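Diaminopimelate decarboxylase (Phaeodactylum tricornutum, PDB 7JPJ) probably catalyses the pyridoxal 5'-phosphate-dependent decarboxylation of diaminopimelate to lysine, the closing step of bacterial-type lysine biosynthesis. Local coordinates at residues P28-S33 / A410-V415; A314-V319 / G354-S359; G143-P148 / H201-S206; M59-N64 / G393-G398; S406-P411 / R425-L430. All coordinates share one frame; numbering follows the deposited sequence.

Contact 1 of 5, residues P28-S33 / A410-V415; sequences PLYAYS and APEVLV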
# COMPACT_ATOMS: atom_id res chain seq x y z
N PRO A 28 16.20 6.45 -4.57
CA PRO A 28 15.72 5.41 -5.49
C PRO A 28 15.04 5.97 -6.73
O PRO A 28 14.75 7.16 -6.78
CB PRO A 28 14.73 4.62 -4.63
CG PRO A 28 14.17 5.64 -3.72
CD PRO A 28 15.28 6.62 -3.43
N LEU A 29 14.78 5.11 -7.71
CA LEU A 29 14.10 5.53 -8.93
C LEU A 29 13.52 4.31 -9.63
O LEU A 29 13.94 3.18 -9.40
CB LEU A 29 15.04 6.29 -9.87
CG LEU A 29 16.28 5.52 -10.36
CD1 LEU A 29 16.11 5.03 -11.79
CD2 LEU A 29 17.52 6.39 -10.22
N TYR A 30 12.53 4.57 -10.49
CA TYR A 30 11.98 3.56 -11.38
C TYR A 30 12.61 3.72 -12.75
O TYR A 30 12.67 4.83 -13.28
CB TYR A 30 10.46 3.67 -11.49
CG TYR A 30 9.67 3.51 -10.20
CD1 TYR A 30 9.36 2.25 -9.71
CD2 TYR A 30 9.21 4.62 -9.51
CE1 TYR A 30 8.63 2.11 -8.54
CE2 TYR A 30 8.48 4.49 -8.34
CZ TYR A 30 8.19 3.23 -7.86
OH TYR A 30 7.47 3.09 -6.71
N ALA A 31 13.06 2.61 -13.33
CA ALA A 31 13.64 2.60 -14.67
C ALA A 31 12.77 1.75 -15.58
O ALA A 31 12.46 0.60 -15.26
CB ALA A 31 15.07 2.05 -14.64
N TYR A 32 12.36 2.32 -16.71
CA TYR A 32 11.60 1.62 -17.73
C TYR A 32 12.40 1.58 -19.02
O TYR A 32 13.06 2.56 -19.38
CB TYR A 32 10.24 2.29 -17.98
CG TYR A 32 9.38 2.43 -16.74
CD1 TYR A 32 9.47 3.56 -15.94
CD2 TYR A 32 8.48 1.44 -16.38
CE1 TYR A 32 8.68 3.70 -14.81
CE2 TYR A 32 7.69 1.56 -15.25
CZ TYR A 32 7.80 2.70 -14.46
OH TYR A 32 7.02 2.84 -13.33
N SER A 33 12.35 0.44 -19.71
CA SER A 33 13.14 0.19 -20.90
C SER A 33 12.24 0.12 -22.13
O SER A 33 11.31 -0.70 -22.17
CB SER A 33 13.95 -1.10 -20.76
OG SER A 33 14.09 -1.76 -22.01
N ALA A 410 9.31 8.39 -5.60
CA ALA A 410 10.51 8.21 -6.39
C ALA A 410 10.30 8.69 -7.83
O ALA A 410 9.19 8.61 -8.36
CB ALA A 410 10.93 6.74 -6.39
N PRO A 411 11.35 9.19 -8.48
CA PRO A 411 11.23 9.60 -9.88
C PRO A 411 11.14 8.40 -10.81
O PRO A 411 11.30 7.25 -10.41
CB PRO A 411 12.52 10.40 -10.12
CG PRO A 411 13.48 9.84 -9.14
CD PRO A 411 12.67 9.50 -7.92
N GLU A 412 10.87 8.69 -12.08
CA GLU A 412 10.78 7.67 -13.12
C GLU A 412 11.69 8.04 -14.28
O GLU A 412 11.75 9.21 -14.68
CB GLU A 412 9.34 7.51 -13.62
CG GLU A 412 8.46 6.66 -12.71
CD GLU A 412 6.99 6.73 -13.09
OE1 GLU A 412 6.55 7.79 -13.59
OE2 GLU A 412 6.27 5.73 -12.88
N VAL A 413 12.39 7.05 -14.80
CA VAL A 413 13.35 7.24 -15.88
C VAL A 413 12.99 6.31 -17.03
O VAL A 413 12.52 5.18 -16.80
CB VAL A 413 14.80 6.98 -15.40
CG1 VAL A 413 15.79 7.13 -16.55
CG2 VAL A 413 15.15 7.93 -14.27
N LEU A 414 13.18 6.78 -18.26
CA LEU A 414 12.98 5.99 -19.47
C LEU A 414 14.32 5.80 -20.16
O LEU A 414 15.05 6.77 -20.39
CB LEU A 414 11.98 6.68 -20.40
CG LEU A 414 11.39 5.85 -21.55
CD1 LEU A 414 10.51 4.74 -21.00
CD2 LEU A 414 10.61 6.74 -22.50
N VAL A 415 14.64 4.55 -20.49
CA VAL A 415 15.90 4.20 -21.15
C VAL A 415 15.59 3.86 -22.60
O VAL A 415 14.96 2.84 -22.89
CB VAL A 415 16.61 3.05 -20.43
CG1 VAL A 415 18.06 2.99 -20.85
CG2 VAL A 415 16.50 3.21 -18.93

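Contact 2 of 5, residues A314-V319 / G354-S359; sequences AGMTDV and GHCCES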
# COMPACT_ATOMS: atom_id res chain seq x y z
N ALA A 314 14.99 2.51 -0.13
CA ALA A 314 13.67 2.34 -0.71
C ALA A 314 12.96 1.24 0.07
O ALA A 314 13.51 0.66 1.00
CB ALA A 314 13.76 2.01 -2.20
N GLY A 315 11.72 0.96 -0.32
CA GLY A 315 10.97 -0.09 0.35
C GLY A 315 9.54 -0.16 -0.13
O GLY A 315 9.24 0.14 -1.29
N MET A 316 8.65 -0.55 0.79
CA MET A 316 7.23 -0.65 0.48
C MET A 316 6.65 0.67 -0.03
O MET A 316 5.60 0.66 -0.68
CB MET A 316 6.46 -1.12 1.71
CG MET A 316 6.91 -0.45 2.99
SD MET A 316 5.78 -0.74 4.36
CE MET A 316 5.67 -2.53 4.34
N THR A 317 7.32 1.79 0.25
CA THR A 317 6.97 3.06 -0.37
C THR A 317 7.08 3.02 -1.89
O THR A 317 6.46 3.83 -2.58
CB THR A 317 7.87 4.18 0.16
OG1 THR A 317 9.22 3.70 0.21
CG2 THR A 317 7.44 4.60 1.55
N ASP A 318 7.87 2.09 -2.43
CA ASP A 318 8.12 2.01 -3.86
C ASP A 318 7.73 0.68 -4.48
O ASP A 318 7.23 0.65 -5.61
CB ASP A 318 9.60 2.29 -4.13
CG ASP A 318 10.13 3.44 -3.29
OD1 ASP A 318 9.81 4.60 -3.60
OD2 ASP A 318 10.84 3.16 -2.30
N VAL A 319 7.94 -0.43 -3.77
CA VAL A 319 7.51 -1.75 -4.23
C VAL A 319 6.81 -2.43 -3.06
O VAL A 319 7.47 -2.84 -2.09
CB VAL A 319 8.67 -2.60 -4.76
CG1 VAL A 319 8.17 -3.95 -5.22
CG2 VAL A 319 9.39 -1.89 -5.89
N GLY A 354 13.76 -2.76 3.73
CA GLY A 354 13.48 -1.42 3.27
C GLY A 354 13.81 -0.35 4.31
O GLY A 354 14.12 -0.64 5.47
N HIS A 355 13.73 0.90 3.87
CA HIS A 355 14.10 2.04 4.71
C HIS A 355 12.98 2.49 5.64
O HIS A 355 13.21 3.39 6.46
CB HIS A 355 14.56 3.21 3.84
CG HIS A 355 13.51 3.72 2.90
ND1 HIS A 355 13.68 4.86 2.14
CD2 HIS A 355 12.28 3.24 2.58
CE1 HIS A 355 12.61 5.06 1.40
NE2 HIS A 355 11.74 4.10 1.65
N CYS A 356 11.78 1.92 5.54
CA CYS A 356 10.69 2.32 6.42
C CYS A 356 10.86 1.72 7.80
O CYS A 356 11.26 0.56 7.95
CB CYS A 356 9.34 1.90 5.84
SG CYS A 356 8.94 2.63 4.25
N CYS A 357 10.55 2.52 8.83
CA CYS A 357 10.62 2.06 10.21
C CYS A 357 9.40 1.19 10.50
O CYS A 357 8.46 1.57 11.20
CB CYS A 357 10.72 3.24 11.16
SG CYS A 357 11.05 2.80 12.88
N GLU A 358 9.41 -0.01 9.92
CA GLU A 358 8.31 -0.95 10.06
C GLU A 358 8.83 -2.36 9.87
O GLU A 358 9.58 -2.62 8.92
CB GLU A 358 7.20 -0.65 9.05
CG GLU A 358 6.14 -1.72 8.95
CD GLU A 358 4.74 -1.15 9.04
OE1 GLU A 358 4.56 -0.12 9.72
OE2 GLU A 358 3.83 -1.73 8.41
N SER A 359 8.44 -3.27 10.77
CA SER A 359 8.99 -4.63 10.73
C SER A 359 8.64 -5.34 9.42
O SER A 359 9.43 -6.15 8.93
CB SER A 359 8.49 -5.44 11.92
OG SER A 359 7.18 -5.05 12.29

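Contact 3 of 5, residues G143-P148 / H201-S206; sequences GVRVNP and HTHIGS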
# COMPACT_ATOMS: atom_id res chain seq x y z
N GLY A 143 -21.31 -1.83 -23.27
CA GLY A 143 -20.76 -3.12 -22.96
C GLY A 143 -21.32 -3.66 -21.65
O GLY A 143 -21.81 -2.90 -20.81
N VAL A 144 -21.24 -4.97 -21.48
CA VAL A 144 -21.76 -5.66 -20.31
C VAL A 144 -20.70 -6.64 -19.82
O VAL A 144 -20.33 -7.58 -20.54
CB VAL A 144 -23.07 -6.41 -20.60
CG1 VAL A 144 -23.62 -7.04 -19.34
CG2 VAL A 144 -24.09 -5.47 -21.21
N ARG A 145 -20.21 -6.44 -18.59
CA ARG A 145 -19.29 -7.39 -17.98
C ARG A 145 -20.08 -8.43 -17.19
O ARG A 145 -20.93 -8.08 -16.36
CB ARG A 145 -18.29 -6.70 -17.06
CG ARG A 145 -17.45 -7.70 -16.28
CD ARG A 145 -16.16 -7.12 -15.72
NE ARG A 145 -15.44 -8.13 -14.93
CZ ARG A 145 -14.21 -7.97 -14.46
NH1 ARG A 145 -13.55 -6.84 -14.69
NH2 ARG A 145 -13.64 -8.94 -13.76
N VAL A 146 -19.79 -9.70 -17.44
CA VAL A 146 -20.53 -10.81 -16.86
C VAL A 146 -19.63 -11.55 -15.88
O VAL A 146 -18.45 -11.80 -16.16
CB VAL A 146 -21.05 -11.78 -17.94
CG1 VAL A 146 -21.81 -12.94 -17.32
CG2 VAL A 146 -21.92 -11.04 -18.94
N ASN A 147 -20.18 -11.89 -14.71
CA ASN A 147 -19.58 -12.87 -13.83
C ASN A 147 -20.09 -14.24 -14.27
O ASN A 147 -21.24 -14.59 -13.98
CB ASN A 147 -19.93 -12.61 -12.36
CG ASN A 147 -19.21 -13.55 -11.40
OD1 ASN A 147 -18.69 -14.59 -11.79
ND2 ASN A 147 -19.19 -13.18 -10.12
N PRO A 148 -19.26 -15.03 -14.96
CA PRO A 148 -19.76 -16.28 -15.57
C PRO A 148 -20.19 -17.34 -14.56
O PRO A 148 -20.66 -18.40 -14.98
CB PRO A 148 -18.56 -16.78 -16.39
CG PRO A 148 -17.63 -15.60 -16.50
CD PRO A 148 -17.84 -14.82 -15.24
N HIS A 201 -17.96 -8.51 -21.76
CA HIS A 201 -16.67 -8.42 -21.09
C HIS A 201 -16.57 -9.50 -20.03
O HIS A 201 -17.49 -9.66 -19.21
CB HIS A 201 -16.49 -7.03 -20.45
CG HIS A 201 -15.10 -6.77 -19.96
ND1 HIS A 201 -14.04 -7.63 -20.20
CD2 HIS A 201 -14.58 -5.74 -19.24
CE1 HIS A 201 -12.95 -7.14 -19.65
NE2 HIS A 201 -13.25 -5.99 -19.06
N THR A 202 -15.47 -10.24 -20.04
CA THR A 202 -15.20 -11.27 -19.05
C THR A 202 -13.76 -11.12 -18.58
O THR A 202 -12.94 -10.48 -19.23
CB THR A 202 -15.44 -12.68 -19.62
OG1 THR A 202 -15.49 -13.63 -18.56
CG2 THR A 202 -14.31 -13.06 -20.56
N HIS A 203 -13.47 -11.71 -17.42
CA HIS A 203 -12.13 -11.64 -16.85
C HIS A 203 -11.93 -12.73 -15.81
O HIS A 203 -11.96 -12.46 -14.61
CB HIS A 203 -11.89 -10.26 -16.23
CG HIS A 203 -10.49 -10.04 -15.73
ND1 HIS A 203 -9.41 -9.90 -16.58
CD2 HIS A 203 -10.00 -9.94 -14.48
CE1 HIS A 203 -8.32 -9.73 -15.87
NE2 HIS A 203 -8.64 -9.75 -14.59
N ILE A 204 -11.74 -13.97 -16.26
CA ILE A 204 -11.58 -15.10 -15.35
C ILE A 204 -10.43 -15.99 -15.81
O ILE A 204 -10.30 -17.12 -15.35
CB ILE A 204 -12.88 -15.92 -15.25
CG1 ILE A 204 -13.26 -16.50 -16.61
CG2 ILE A 204 -14.01 -15.08 -14.67
CD1 ILE A 204 -14.20 -17.68 -16.54
N GLY A 205 -9.59 -15.48 -16.71
CA GLY A 205 -8.47 -16.26 -17.20
C GLY A 205 -7.27 -16.19 -16.27
O GLY A 205 -7.00 -15.16 -15.65
N SER A 206 -6.54 -17.30 -16.19
CA SER A 206 -5.36 -17.39 -15.34
C SER A 206 -4.51 -18.57 -15.81
O SER A 206 -4.98 -19.46 -16.52
CB SER A 206 -5.74 -17.56 -13.86
OG SER A 206 -6.27 -18.85 -13.62

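Contact 4 of 5, residues M59-N64 / G393-G398; sequences MKACPN and GAYCSG. With SO4 (sulfate ion), chain D.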
# COMPACT_ATOMS: atom_id res chain seq x y z
N MET A 59 -4.12 0.33 -17.75
CA MET A 59 -3.20 1.36 -17.28
C MET A 59 -3.06 1.40 -15.77
O MET A 59 -2.14 2.05 -15.27
CB MET A 59 -3.65 2.74 -17.76
CG MET A 59 -5.05 3.12 -17.33
SD MET A 59 -5.55 4.73 -17.97
CE MET A 59 -4.37 5.80 -17.15
N LYS A 60 -3.95 0.72 -15.03
CA LYS A 60 -3.82 0.66 -13.57
C LYS A 60 -2.50 0.05 -13.13
O LYS A 60 -2.09 0.24 -11.98
CB LYS A 60 -4.99 -0.12 -12.97
CG LYS A 60 -4.88 -1.63 -13.17
CD LYS A 60 -6.23 -2.31 -12.96
CE LYS A 60 -6.13 -3.81 -13.21
NZ LYS A 60 -7.47 -4.45 -13.27
N ALA A 61 -1.82 -0.68 -14.02
CA ALA A 61 -0.55 -1.30 -13.67
C ALA A 61 0.60 -0.30 -13.69
O ALA A 61 1.55 -0.45 -12.92
CB ALA A 61 -0.25 -2.46 -14.63
N CYS A 62 0.52 0.73 -14.54
CA CYS A 62 1.51 1.79 -14.63
C CYS A 62 0.98 2.95 -15.47
O CYS A 62 0.97 2.87 -16.70
CB CYS A 62 2.82 1.27 -15.22
SG CYS A 62 4.17 2.47 -15.09
N PRO A 63 0.55 4.05 -14.84
CA PRO A 63 -0.19 5.08 -15.58
C PRO A 63 0.65 6.24 -16.09
O PRO A 63 0.08 7.27 -16.46
CB PRO A 63 -1.22 5.56 -14.54
CG PRO A 63 -0.62 5.22 -13.19
CD PRO A 63 0.58 4.32 -13.39
N ASN A 64 1.97 6.11 -16.13
CA ASN A 64 2.81 7.20 -16.62
C ASN A 64 2.46 7.55 -18.06
O ASN A 64 2.24 6.67 -18.90
CB ASN A 64 4.29 6.83 -16.51
CG ASN A 64 5.20 8.00 -16.84
OD1 ASN A 64 5.39 8.35 -18.01
ND2 ASN A 64 5.76 8.63 -15.81
N GLY A 393 7.68 -3.11 -12.96
CA GLY A 393 6.98 -2.16 -13.80
C GLY A 393 5.48 -2.25 -13.76
O GLY A 393 4.79 -1.44 -14.39
N ALA A 394 4.93 -3.21 -13.02
CA ALA A 394 3.50 -3.42 -12.91
C ALA A 394 3.10 -3.43 -11.44
O ALA A 394 3.67 -4.20 -10.65
CB ALA A 394 3.07 -4.72 -13.59
N TYR A 395 2.14 -2.58 -11.08
CA TYR A 395 1.59 -2.53 -9.73
C TYR A 395 2.68 -2.24 -8.69
O TYR A 395 2.68 -2.80 -7.59
CB TYR A 395 0.84 -3.82 -9.39
CG TYR A 395 -0.24 -4.14 -10.40
CD1 TYR A 395 -1.42 -3.42 -10.44
CD2 TYR A 395 -0.07 -5.17 -11.32
CE1 TYR A 395 -2.40 -3.71 -11.36
CE2 TYR A 395 -1.05 -5.47 -12.25
CZ TYR A 395 -2.21 -4.73 -12.26
OH TYR A 395 -3.20 -5.02 -13.18
N CYS A 396 3.61 -1.36 -9.05
CA CYS A 396 4.61 -0.87 -8.10
C CYS A 396 4.53 0.65 -7.99
O CYS A 396 4.07 1.16 -6.97
CB CYS A 396 6.01 -1.33 -8.51
SG CYS A 396 6.22 -3.12 -8.49
N SER A 397 4.96 1.39 -9.02
CA SER A 397 4.74 2.83 -9.02
C SER A 397 3.25 3.16 -8.96
O SER A 397 2.85 4.11 -8.27
CB SER A 397 5.37 3.45 -10.26
OG SER A 397 5.12 4.85 -10.31
N GLY A 398 2.42 2.38 -9.65
CA GLY A 398 0.99 2.62 -9.64
C GLY A 398 0.24 2.08 -8.45
O GLY A 398 -0.96 2.32 -8.33
S SO4 D . -3.32 -8.18 -15.17
O1 SO4 D . -2.34 -9.03 -14.50
O2 SO4 D . -3.40 -8.56 -16.58
O3 SO4 D . -2.92 -6.78 -15.06
O4 SO4 D . -4.62 -8.36 -14.53

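Contact 5 of 5, residues S406-P411 / R425-L430; sequences SFPEAP and RKRQTL. With SO4 (sulfate ion), chain E.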
# COMPACT_ATOMS: atom_id res chain seq x y z
N SER A 406 6.97 9.73 5.30
CA SER A 406 7.17 11.00 4.61
C SER A 406 8.26 10.93 3.54
O SER A 406 8.83 11.96 3.18
CB SER A 406 7.46 12.13 5.60
OG SER A 406 6.27 12.54 6.26
N PHE A 407 8.55 9.74 3.02
CA PHE A 407 9.52 9.64 1.94
C PHE A 407 8.91 10.15 0.64
O PHE A 407 7.75 9.84 0.34
CB PHE A 407 9.99 8.19 1.78
CG PHE A 407 11.03 7.77 2.77
CD1 PHE A 407 12.28 8.38 2.79
CD2 PHE A 407 10.78 6.76 3.69
CE1 PHE A 407 13.24 7.99 3.71
CE2 PHE A 407 11.74 6.37 4.60
CZ PHE A 407 12.97 6.99 4.61
N PRO A 408 9.65 10.92 -0.15
CA PRO A 408 9.08 11.45 -1.39
C PRO A 408 8.85 10.35 -2.41
O PRO A 408 9.51 9.31 -2.40
CB PRO A 408 10.15 12.44 -1.88
CG PRO A 408 11.41 11.95 -1.25
CD PRO A 408 11.02 11.39 0.08
N GLU A 409 7.90 10.60 -3.31
CA GLU A 409 7.63 9.68 -4.40
C GLU A 409 8.82 9.61 -5.35
O GLU A 409 9.30 10.64 -5.84
CB GLU A 409 6.37 10.10 -5.16
CG GLU A 409 5.59 8.95 -5.76
CD GLU A 409 4.39 9.41 -6.59
OE1 GLU A 409 4.02 10.59 -6.49
OE2 GLU A 409 3.83 8.57 -7.33
N ALA A 410 9.31 8.39 -5.60
CA ALA A 410 10.51 8.21 -6.39
C ALA A 410 10.30 8.69 -7.83
O ALA A 410 9.19 8.61 -8.36
CB ALA A 410 10.93 6.74 -6.39
N PRO A 411 11.35 9.19 -8.48
CA PRO A 411 11.23 9.60 -9.88
C PRO A 411 11.14 8.40 -10.81
O PRO A 411 11.30 7.25 -10.41
CB PRO A 411 12.52 10.40 -10.12
CG PRO A 411 13.48 9.84 -9.14
CD PRO A 411 12.67 9.50 -7.92
N ARG A 425 9.46 11.63 -14.84
CA ARG A 425 8.74 12.12 -13.66
C ARG A 425 9.79 12.54 -12.65
O ARG A 425 10.52 11.70 -12.13
CB ARG A 425 7.82 11.05 -13.09
CG ARG A 425 6.85 11.58 -12.04
CD ARG A 425 5.92 10.48 -11.56
NE ARG A 425 6.55 9.61 -10.57
CZ ARG A 425 5.99 8.51 -10.08
NH1 ARG A 425 4.78 8.14 -10.50
NH2 ARG A 425 6.63 7.77 -9.18
N LYS A 426 9.86 13.84 -12.36
CA LYS A 426 10.84 14.33 -11.41
C LYS A 426 10.47 13.91 -9.99
O LYS A 426 9.30 13.65 -9.68
CB LYS A 426 10.95 15.86 -11.49
CG LYS A 426 9.64 16.61 -11.33
CD LYS A 426 9.86 18.12 -11.43
CE LYS A 426 8.54 18.88 -11.41
NZ LYS A 426 8.75 20.36 -11.45
N ARG A 427 11.48 13.81 -9.14
CA ARG A 427 11.26 13.42 -7.76
C ARG A 427 10.34 14.42 -7.07
O ARG A 427 10.41 15.63 -7.31
CB ARG A 427 12.60 13.33 -7.01
CG ARG A 427 12.48 12.84 -5.57
CD ARG A 427 13.84 12.78 -4.89
NE ARG A 427 14.86 12.18 -5.76
CZ ARG A 427 15.07 10.88 -5.87
NH1 ARG A 427 14.34 10.02 -5.17
NH2 ARG A 427 16.02 10.43 -6.68
N GLN A 428 9.47 13.90 -6.21
CA GLN A 428 8.57 14.75 -5.45
C GLN A 428 9.33 15.49 -4.36
O GLN A 428 10.29 14.96 -3.78
CB GLN A 428 7.45 13.90 -4.85
CG GLN A 428 6.28 14.68 -4.28
CD GLN A 428 5.25 13.75 -3.66
OE1 GLN A 428 5.59 12.68 -3.16
NE2 GLN A 428 3.99 14.15 -3.72
N THR A 429 8.93 16.72 -4.08
CA THR A 429 9.55 17.46 -2.99
C THR A 429 8.79 17.21 -1.70
O THR A 429 7.64 16.77 -1.70
CB THR A 429 9.59 18.96 -3.29
OG1 THR A 429 8.29 19.52 -3.12
CG2 THR A 429 10.07 19.21 -4.71
N LEU A 430 9.46 17.49 -0.58
CA LEU A 430 8.84 17.28 0.72
C LEU A 430 7.58 18.11 0.88
O LEU A 430 6.55 17.61 1.34
CB LEU A 430 9.84 17.60 1.83
CG LEU A 430 9.30 17.47 3.26
CD1 LEU A 430 8.97 16.02 3.58
CD2 LEU A 430 10.28 18.05 4.27
S SO4 E . 13.18 18.50 -0.60
O1 SO4 E . 14.54 18.41 -1.13
O2 SO4 E . 12.30 17.67 -1.40
O3 SO4 E . 13.16 18.04 0.79
O4 SO4 E . 12.73 19.90 -0.64
O HOH W 1 7.92 11.71 -8.69

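Contact 1 of 5, residues P28-S33 / A410-V415
With CG anti to the carbonyl carbon and beside the backbone N (chi1 -56° and -80°), Y32 and E412, which already share a face of the sheet, swing their ends toward each other so that phenol and carboxylate meet. The phenol gives its proton to the carboxylate, Y32 OH to E412 OE2 at 3.0 Å, reaching the oxygen on its anti side and somewhat out of the carboxylate plane. Before that, the glutamate chain passes the tyrosine edge, with E412 CG 3.6 Å from Y32 CE1 and in the plane of the ring. Y30 lies on the same face, its CE2 3.9 Å from A410 CB, and its hydroxyl bonds D318 O. Beneath, strands 29-33 and 412-415 pair in parallel: Y30 N binds P411 O at 2.9 Å and Y30 O takes V413 N at 2.7 Å, a pattern that Y32 repeats with V413 O and V415 N. On the opposite face L29 CD1 meets V413 CG2 at 3.9 Å beside helix 14-24. A phenylalanine in place of Y32 would probably leave E412 OE2 without its phenolic donor and the carboxylate freer to turn. The pairing joins the chain's first strand to one near its C-terminal end in the mixed sheet. With Y32 and S397 on OE2, and N64 on OE1, the buried carboxylate is well supplied with donors and is likely to remain ionised.

Contact 2 of 5, residues A314-V319 / G354-S359
T317 OG1 lies between two polar partners: it is hydrogen-bonded to H355 NE2 across the contact at 2.9 Å, and D318 OD2 of its own loop is 3.0 Å away as a second possible partner. The hydroxyl meets the imidazole at its edge, in the ring plane. With CG between the backbone N and the carbonyl carbon (chi1 61°), H355 folds its ring over the backbone of A314, whose CA sits above the ring centre, 3.6 Å from H355 CE1. The backbone seals the same corner, H355 N to A314 O at 2.9 Å, the donor standing above the carbonyl plane. The chains run close here, G315 CA 4.1 Å from G354 CA. C356 SG adds an apolar touch, 3.7 Å from T317 CG2, with the bent M316 alongside. The first loop is tied to itself: D318 OD2 takes G315 N on its anti lone pair at 3.1 Å, while G315 O accepts D318 N and V319 N from opposite faces. E105 of the second subunit binds H355 ND1, F407 stacks on the ring, and nearby C357, the predicted proton donor, packs on S81 of that subunit. The two loops leave the ends of the neighbouring parallel strands 308-312 and 347-353; the first packs on strand 289-300 before leading into helix 321-325.

Contact 3 of 5, residues G143-P148 / H201-S206
R145 and H201 form the tight part of this contact, side by side as a parallel bridge pair with R145 CB 3.9 Å from H201 CB. H201 N gives its proton to V144 O at 2.8 Å, and H201 O takes V146 N at 2.9 Å. From there the R145 chain runs extended, CG anti to the backbone N (chi1 173°), past the H201 ring and on to H203, whose CB lies over one face of the guanidinium, 3.3 Å from R145 NH2. The guanidinium plane is turned 53° from the H201 ring, which is held from elsewhere: ND1 bonds N234 O, and NE2 has a weak bond to E279. Beyond the bridge the segments diverge and the contact is looser. P148 CG is 3.6 Å from T202 OG1, and P148 CD touches I204 CG2 at 3.9 Å as the two side chains slide past each other. H203 is partly exposed and marks the open side. Its ND1 bonds G237 N, and its side chain comes about 4 Å from a bound sulfate and about 6 Å from the side chain of K60, the predicted cofactor lysine, consistent with this end lying at the active-site mouth of the barrel. In the TIM-type barrel, strands 141-147 and 196-201 are neighbours between strands 119-122 and 232-234; R145 and H201 point to the inner side, whereas P148 and I204 pack under helix 210-222.

Contact 4 of 5, residues M59-N64 / G393-G398
K60 and A61 meet Y395 in a loop-to-loop contact between the two domains of an alanine racemase-like, fold-type III enzyme. Segment 59-64 follows barrel strand 53-58 and carries K60, predicted to attach the cofactor, though none is attached here; segment 393-398 belongs to the beta domain. One backbone bond fixes the meeting, Y395 N to A61 O at 2.9 Å, nearly straight and on a lone pair in the carbonyl plane. Y395, with CG beside its backbone N (chi1 -54°), lays its ring against the first loop so that A61 CB makes a CH-pi contact, 4.0 Å from the ring centroid and over the face. The extended K60 chain passes the phenol end, K60 CE 3.2 Å from Y395 OH. That hydroxyl gives its proton to O3 of a sulfate at 2.6 Å, an ion also bound by T282 OG1, G238 N and G281 N, consistent with a site for the cofactor phosphate. An alanine in place of Y395 would probably take one donor from the sulfate and open a gap beside A61 and the lysine chain. Towards the dimer interface K60 packs on C357, and Y395 on Y404, both of the second subunit. Past A61 the segments only touch: C62 CB lies 3.5 Å from G393 O, and P63 CD 4.1 Å from G398 CA.

Contact 5 of 5, residues S406-P411 / R425-L430
E409 and Q428 join two segments, polyproline-II-like over 407-411 and 426-429, that run nearly antiparallel beside the hairpin of strands 412-415 and 421-423. Two bonds tie this pair: E409 N to the side-chain oxygen Q428 OE1 at 3.1 Å, in the amide plane and on a lone pair, and Q428 N to E409 O at 3.3 Å, longer but straight. Q428 OE1 also accepts from N403 ND2, so two donors hold this carbonyl. R425 satisfies the next carbonyl: its NH2 points straight at A410 O, 2.8 Å away and in the guanidinium plane. E409 instead lies over the face of that guanidinium, with OE2 3.3 Å from R425 NH1; no N-H points at the oxygen, so the salt bridge is one of charge alone, and K402 is a second positive partner for the carboxylate. A water beside R425 lies 2.6 Å from K426 O and makes weak bonds to R425 NE and E409 O, with fewer protons than acceptors around it. R427 bends at chi3 (-45°) and lays one guanidinium face on the P411 ring, its NH1 3.3 Å from P411 CD, while NH1 donates to P28 O. P408 CB rests against the backbone, 3.2 Å from Q428 O. S406 OG bonds R88 of the second subunit and K426 packs on N436 of that subunit, so the segments lie at the dimer interface. Where T429 N-caps the short C-terminal helix, L430 N gives its proton to O2 of a sulfate at 3.0 Å.

How the contacts relate
From the N terminus, 28-33 opens the longest loop, which contact 1 closes at 410-415, tying the N-terminal strand to a strand near the C terminus. Contact 4 (59-64 with 393-398) nests inside it and links barrel to beta domain. Within contact 4 lie, in series, contact 3, between adjacent barrel strands, and contact 2, between two loops of the beta domain. Contact 5 opens at 406-411, sharing A410 and P411 with contact 1, and closes a short loop near the C terminus. Contacts 1, 2, 4 and 5 touch one another; contact 3 stands apart, its nearest atoms about 6 Å from contact 4.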